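Long-range contact in twin-arginine translocation pathway signal (PDB 5IM2), which probably captures an aromatic carboxylate such as benzoate outside the cytoplasm and hands it to a TRAP-type transporter: residues M134-Y148 and L354-A368. Sequence-based numbering, arbitrary orientation.
Sequences MMTNAEATSRACWEY and LTTARALIAKHSKVA
Helix against helix packing, with a histidine as knob, joins residues 134-148 to the last helix, 350-367: H364 inserts among A140, R143, A144 and E147. The axes of the short segments 138-148 and 354-367 approach to 7.9 Å and run 130° apart, a steeply inclined pairing that the alanines A140 and A144 permit; A144 CA lies 5.0 Å from L360 CA, and its CB meets L360 CB and I361 CG1.

The imidazole is used on both nitrogens. R143 NE, tilted from the ring plane, donates to H364 ND1 at 3.1 Å; the bend at chi3 (63°) brings it back there, while the backbone sets R143 CB over one ring face in a CH-pi contact. At the other nitrogen, H364 NE2 donates its N-H to E147 OE1 at 2.8 Å, close to the ring plane and nearly along the C-O axis. E147 OE2, through its syn lone pair, takes K363 NZ at 3.1 Å, a salt bridge whose positive charge would probably favour the ionised carboxylate. Without the imidazole, as with an alanine here, R143 NE and E147 OE1 would probably lose their common partner and a gap would open among the four surrounding residues.

Toward the start of helix 138-152, polar ends fasten the pair. The N-cap N137 accepts from A140 N through OD1 and turns ND2 to A368 O, 3.0 Å away and nearly straight at 164°; T136 OG1 donates to S365 OG at 2.7 Å. A368 CB packs on the carboxylate of E139, which also bridges to R297. Further along, the packing is largely apolar: M134, bent at chi2 and chi3, brings CE 4.0 Å from A357 CB, though its SD meets R358 NE, and L360 CD1 reaches the backbone of Y148.

With strand 161-167 behind helix 138-152, the arrangement exemplifies a steeply crossed helix pair with a single knob-in-hole side chain, docking a C-terminal helix onto a sheet-covering helix in a DctP-family, two-sheet solute-binding fold.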
# COMPACT_ATOMS: atom_id res chain seq x y z
N MET A 134 0.09 -13.43 -0.74
CA MET A 134 1.36 -13.25 -1.46
C MET A 134 2.51 -12.85 -0.56
O MET A 134 3.64 -13.33 -0.74
CB MET A 134 1.21 -12.20 -2.56
CG MET A 134 0.36 -12.58 -3.73
SD MET A 134 1.12 -13.86 -4.74
CE MET A 134 2.51 -12.99 -5.39
N MET A 135 2.27 -12.00 0.42
CA MET A 135 3.36 -11.36 1.15
C MET A 135 3.88 -12.24 2.27
O MET A 135 3.14 -12.95 2.94
CB MET A 135 2.88 -10.03 1.74
CG MET A 135 3.88 -9.35 2.66
SD MET A 135 3.33 -7.78 3.34
CE MET A 135 1.76 -8.22 3.86
N THR A 136 5.19 -12.14 2.51
CA THR A 136 5.80 -12.67 3.72
C THR A 136 5.83 -11.54 4.76
O THR A 136 4.90 -11.42 5.58
CB THR A 136 7.19 -13.22 3.42
OG1 THR A 136 7.95 -12.22 2.76
CG2 THR A 136 7.10 -14.41 2.51
N ASN A 137 6.85 -10.68 4.71
CA ASN A 137 6.86 -9.43 5.47
C ASN A 137 7.01 -8.24 4.52
O ASN A 137 7.39 -8.40 3.36
CB ASN A 137 7.98 -9.43 6.52
CG ASN A 137 9.32 -9.53 5.90
OD1 ASN A 137 9.82 -8.54 5.42
ND2 ASN A 137 9.94 -10.72 5.92
N ALA A 138 6.66 -7.05 4.99
CA ALA A 138 6.63 -5.89 4.10
C ALA A 138 8.01 -5.52 3.56
O ALA A 138 8.12 -5.09 2.40
CB ALA A 138 5.99 -4.69 4.80
N GLU A 139 9.07 -5.63 4.37
CA GLU A 139 10.40 -5.29 3.87
C GLU A 139 10.77 -6.19 2.70
O GLU A 139 11.15 -5.71 1.62
CB GLU A 139 11.46 -5.40 4.97
CG GLU A 139 12.84 -5.04 4.50
CD GLU A 139 13.88 -5.30 5.57
OE1 GLU A 139 13.51 -5.75 6.68
OE2 GLU A 139 15.08 -5.08 5.27
N ALA A 140 10.67 -7.50 2.89
CA ALA A 140 11.02 -8.44 1.82
C ALA A 140 10.14 -8.26 0.59
O ALA A 140 10.64 -8.21 -0.54
CB ALA A 140 10.93 -9.86 2.38
N THR A 141 8.83 -8.14 0.80
CA THR A 141 7.89 -8.01 -0.31
C THR A 141 8.06 -6.68 -1.04
O THR A 141 7.84 -6.60 -2.26
CB THR A 141 6.47 -8.20 0.21
OG1 THR A 141 6.43 -9.45 0.92
CG2 THR A 141 5.46 -8.27 -0.91
N SER A 142 8.40 -5.61 -0.31
CA SER A 142 8.73 -4.34 -0.96
C SER A 142 9.97 -4.47 -1.84
O SER A 142 10.02 -3.89 -2.93
CB SER A 142 8.99 -3.26 0.09
OG SER A 142 7.79 -2.94 0.80
N ARG A 143 11.01 -5.15 -1.36
CA ARG A 143 12.19 -5.34 -2.19
C ARG A 143 11.83 -6.11 -3.45
O ARG A 143 12.28 -5.78 -4.55
CB ARG A 143 13.26 -6.09 -1.41
CG ARG A 143 13.86 -5.29 -0.30
CD ARG A 143 14.72 -6.17 0.64
NE ARG A 143 15.86 -6.77 -0.04
CZ ARG A 143 17.09 -6.26 -0.05
NH1 ARG A 143 17.35 -5.13 0.58
NH2 ARG A 143 18.05 -6.90 -0.72
N ALA A 144 11.02 -7.15 -3.30
CA ALA A 144 10.54 -7.93 -4.44
C ALA A 144 9.77 -7.08 -5.43
O ALA A 144 9.91 -7.25 -6.64
CB ALA A 144 9.68 -9.10 -3.94
N CYS A 145 8.94 -6.17 -4.93
CA CYS A 145 8.17 -5.28 -5.80
C CYS A 145 9.10 -4.40 -6.63
O CYS A 145 8.90 -4.25 -7.84
CB CYS A 145 7.23 -4.42 -4.95
SG CYS A 145 6.01 -3.49 -5.90
N TRP A 146 10.12 -3.82 -6.00
CA TRP A 146 11.08 -3.01 -6.75
C TRP A 146 11.69 -3.80 -7.91
O TRP A 146 11.66 -3.36 -9.07
CB TRP A 146 12.19 -2.48 -5.83
CG TRP A 146 13.21 -1.77 -6.67
CD1 TRP A 146 14.38 -2.30 -7.20
CD2 TRP A 146 13.13 -0.43 -7.16
NE1 TRP A 146 15.03 -1.35 -7.95
CE2 TRP A 146 14.28 -0.20 -7.95
CE3 TRP A 146 12.22 0.62 -6.98
CZ2 TRP A 146 14.51 1.01 -8.57
CZ3 TRP A 146 12.47 1.82 -7.60
CH2 TRP A 146 13.61 2.01 -8.38
N GLU A 147 12.24 -4.97 -7.59
CA GLU A 147 12.94 -5.77 -8.60
C GLU A 147 11.98 -6.25 -9.69
O GLU A 147 12.32 -6.22 -10.88
CB GLU A 147 13.64 -6.96 -7.95
CG GLU A 147 14.40 -7.79 -8.97
CD GLU A 147 15.33 -8.85 -8.38
OE1 GLU A 147 15.54 -8.91 -7.15
OE2 GLU A 147 15.86 -9.64 -9.18
N TYR A 148 10.78 -6.66 -9.31
CA TYR A 148 9.75 -7.04 -10.28
C TYR A 148 9.47 -5.92 -11.29
O TYR A 148 9.43 -6.14 -12.50
CB TYR A 148 8.48 -7.42 -9.53
CG TYR A 148 7.24 -7.75 -10.34
CD1 TYR A 148 6.36 -6.75 -10.70
CD2 TYR A 148 6.91 -9.05 -10.67
CE1 TYR A 148 5.18 -7.01 -11.41
CE2 TYR A 148 5.73 -9.34 -11.38
CZ TYR A 148 4.86 -8.30 -11.72
OH TYR A 148 3.67 -8.52 -12.39
N LEU A 354 3.33 -13.93 -12.40
CA LEU A 354 3.00 -14.47 -11.08
C LEU A 354 4.10 -15.38 -10.56
O LEU A 354 4.44 -15.34 -9.37
CB LEU A 354 1.67 -15.21 -11.15
CG LEU A 354 1.22 -15.91 -9.87
CD1 LEU A 354 0.97 -14.92 -8.76
CD2 LEU A 354 -0.04 -16.71 -10.12
N THR A 355 4.68 -16.19 -11.45
CA THR A 355 5.81 -17.05 -11.12
C THR A 355 7.00 -16.22 -10.64
O THR A 355 7.61 -16.52 -9.60
CB THR A 355 6.17 -17.90 -12.36
OG1 THR A 355 5.06 -18.73 -12.69
CG2 THR A 355 7.36 -18.80 -12.11
N THR A 356 7.31 -15.14 -11.36
CA THR A 356 8.41 -14.30 -10.94
C THR A 356 8.11 -13.66 -9.59
O THR A 356 8.99 -13.61 -8.72
CB THR A 356 8.69 -13.25 -12.03
OG1 THR A 356 9.25 -13.89 -13.20
CG2 THR A 356 9.59 -12.16 -11.57
N ALA A 357 6.88 -13.16 -9.40
CA ALA A 357 6.59 -12.46 -8.16
C ALA A 357 6.79 -13.36 -6.94
O ALA A 357 7.39 -12.95 -5.94
CB ALA A 357 5.16 -11.90 -8.19
N ARG A 358 6.32 -14.60 -7.02
CA ARG A 358 6.50 -15.51 -5.89
C ARG A 358 7.98 -15.79 -5.66
O ARG A 358 8.44 -15.81 -4.52
CB ARG A 358 5.72 -16.80 -6.12
CG ARG A 358 4.23 -16.55 -6.04
CD ARG A 358 3.46 -17.82 -5.84
NE ARG A 358 2.12 -17.56 -5.32
CZ ARG A 358 0.98 -17.87 -5.93
NH1 ARG A 358 0.97 -18.48 -7.13
NH2 ARG A 358 -0.16 -17.59 -5.33
N ALA A 359 8.73 -16.00 -6.74
CA ALA A 359 10.16 -16.27 -6.60
C ALA A 359 10.89 -15.09 -5.97
O ALA A 359 11.82 -15.28 -5.17
CB ALA A 359 10.78 -16.59 -7.95
N LEU A 360 10.54 -13.86 -6.38
CA LEU A 360 11.24 -12.67 -5.87
C LEU A 360 10.92 -12.45 -4.40
O LEU A 360 11.80 -12.07 -3.62
CB LEU A 360 10.89 -11.43 -6.73
CG LEU A 360 11.51 -11.39 -8.13
CD1 LEU A 360 11.11 -10.16 -8.94
CD2 LEU A 360 13.04 -11.47 -8.06
N ILE A 361 9.67 -12.70 -4.01
CA ILE A 361 9.32 -12.63 -2.59
C ILE A 361 10.14 -13.65 -1.80
O ILE A 361 10.69 -13.36 -0.74
CB ILE A 361 7.80 -12.87 -2.42
CG1 ILE A 361 7.07 -11.66 -3.00
CG2 ILE A 361 7.45 -13.10 -0.97
CD1 ILE A 361 5.55 -11.84 -3.12
N ALA A 362 10.24 -14.87 -2.34
CA ALA A 362 11.03 -15.91 -1.68
C ALA A 362 12.49 -15.51 -1.53
O ALA A 362 13.10 -15.72 -0.47
CB ALA A 362 10.94 -17.20 -2.49
N LYS A 363 13.08 -14.95 -2.59
CA LYS A 363 14.48 -14.56 -2.56
C LYS A 363 14.74 -13.45 -1.56
O LYS A 363 15.73 -13.49 -0.82
CB LYS A 363 14.92 -14.09 -3.94
CG LYS A 363 16.37 -13.71 -3.97
CD LYS A 363 16.83 -13.49 -5.36
CE LYS A 363 16.33 -12.19 -5.89
NZ LYS A 363 16.88 -11.87 -7.23
N HIS A 364 13.93 -12.41 -1.59
CA HIS A 364 14.23 -11.30 -0.70
C HIS A 364 13.85 -11.59 0.73
O HIS A 364 14.29 -10.88 1.63
CB HIS A 364 13.54 -10.04 -1.19
CG HIS A 364 14.20 -9.46 -2.40
ND1 HIS A 364 15.37 -8.73 -2.33
CD2 HIS A 364 13.88 -9.54 -3.71
CE1 HIS A 364 15.73 -8.37 -3.55
NE2 HIS A 364 14.84 -8.85 -4.41
N SER A 365 13.01 -12.60 0.96
CA SER A 365 12.74 -13.04 2.32
C SER A 365 13.95 -13.76 2.92
O SER A 365 14.02 -13.90 4.15
CB SER A 365 11.51 -13.94 2.36
OG SER A 365 10.34 -13.25 1.90
N LYS A 366 14.88 -14.24 2.09
CA LYS A 366 16.14 -14.76 2.62
C LYS A 366 17.03 -13.63 3.14
O LYS A 366 17.82 -13.86 4.06
CB LYS A 366 16.87 -15.58 1.55
CG LYS A 366 16.06 -16.80 1.10
CD LYS A 366 16.87 -17.80 0.30
CE LYS A 366 17.14 -17.33 -1.12
NZ LYS A 366 17.06 -18.47 -2.11
N VAL A 367 16.92 -12.43 2.58
CA VAL A 367 17.70 -11.28 3.02
C VAL A 367 17.07 -10.62 4.25
O VAL A 367 17.76 -10.29 5.22
CB VAL A 367 17.82 -10.27 1.87
CG1 VAL A 367 18.51 -8.98 2.37
CG2 VAL A 367 18.56 -10.87 0.69
N ALA A 368 15.78 -10.32 4.14
CA ALA A 368 14.97 -9.65 5.16
C ALA A 368 14.01 -10.71 5.72
O ALA A 368 12.90 -10.86 5.23
CB ALA A 368 14.23 -8.50 4.54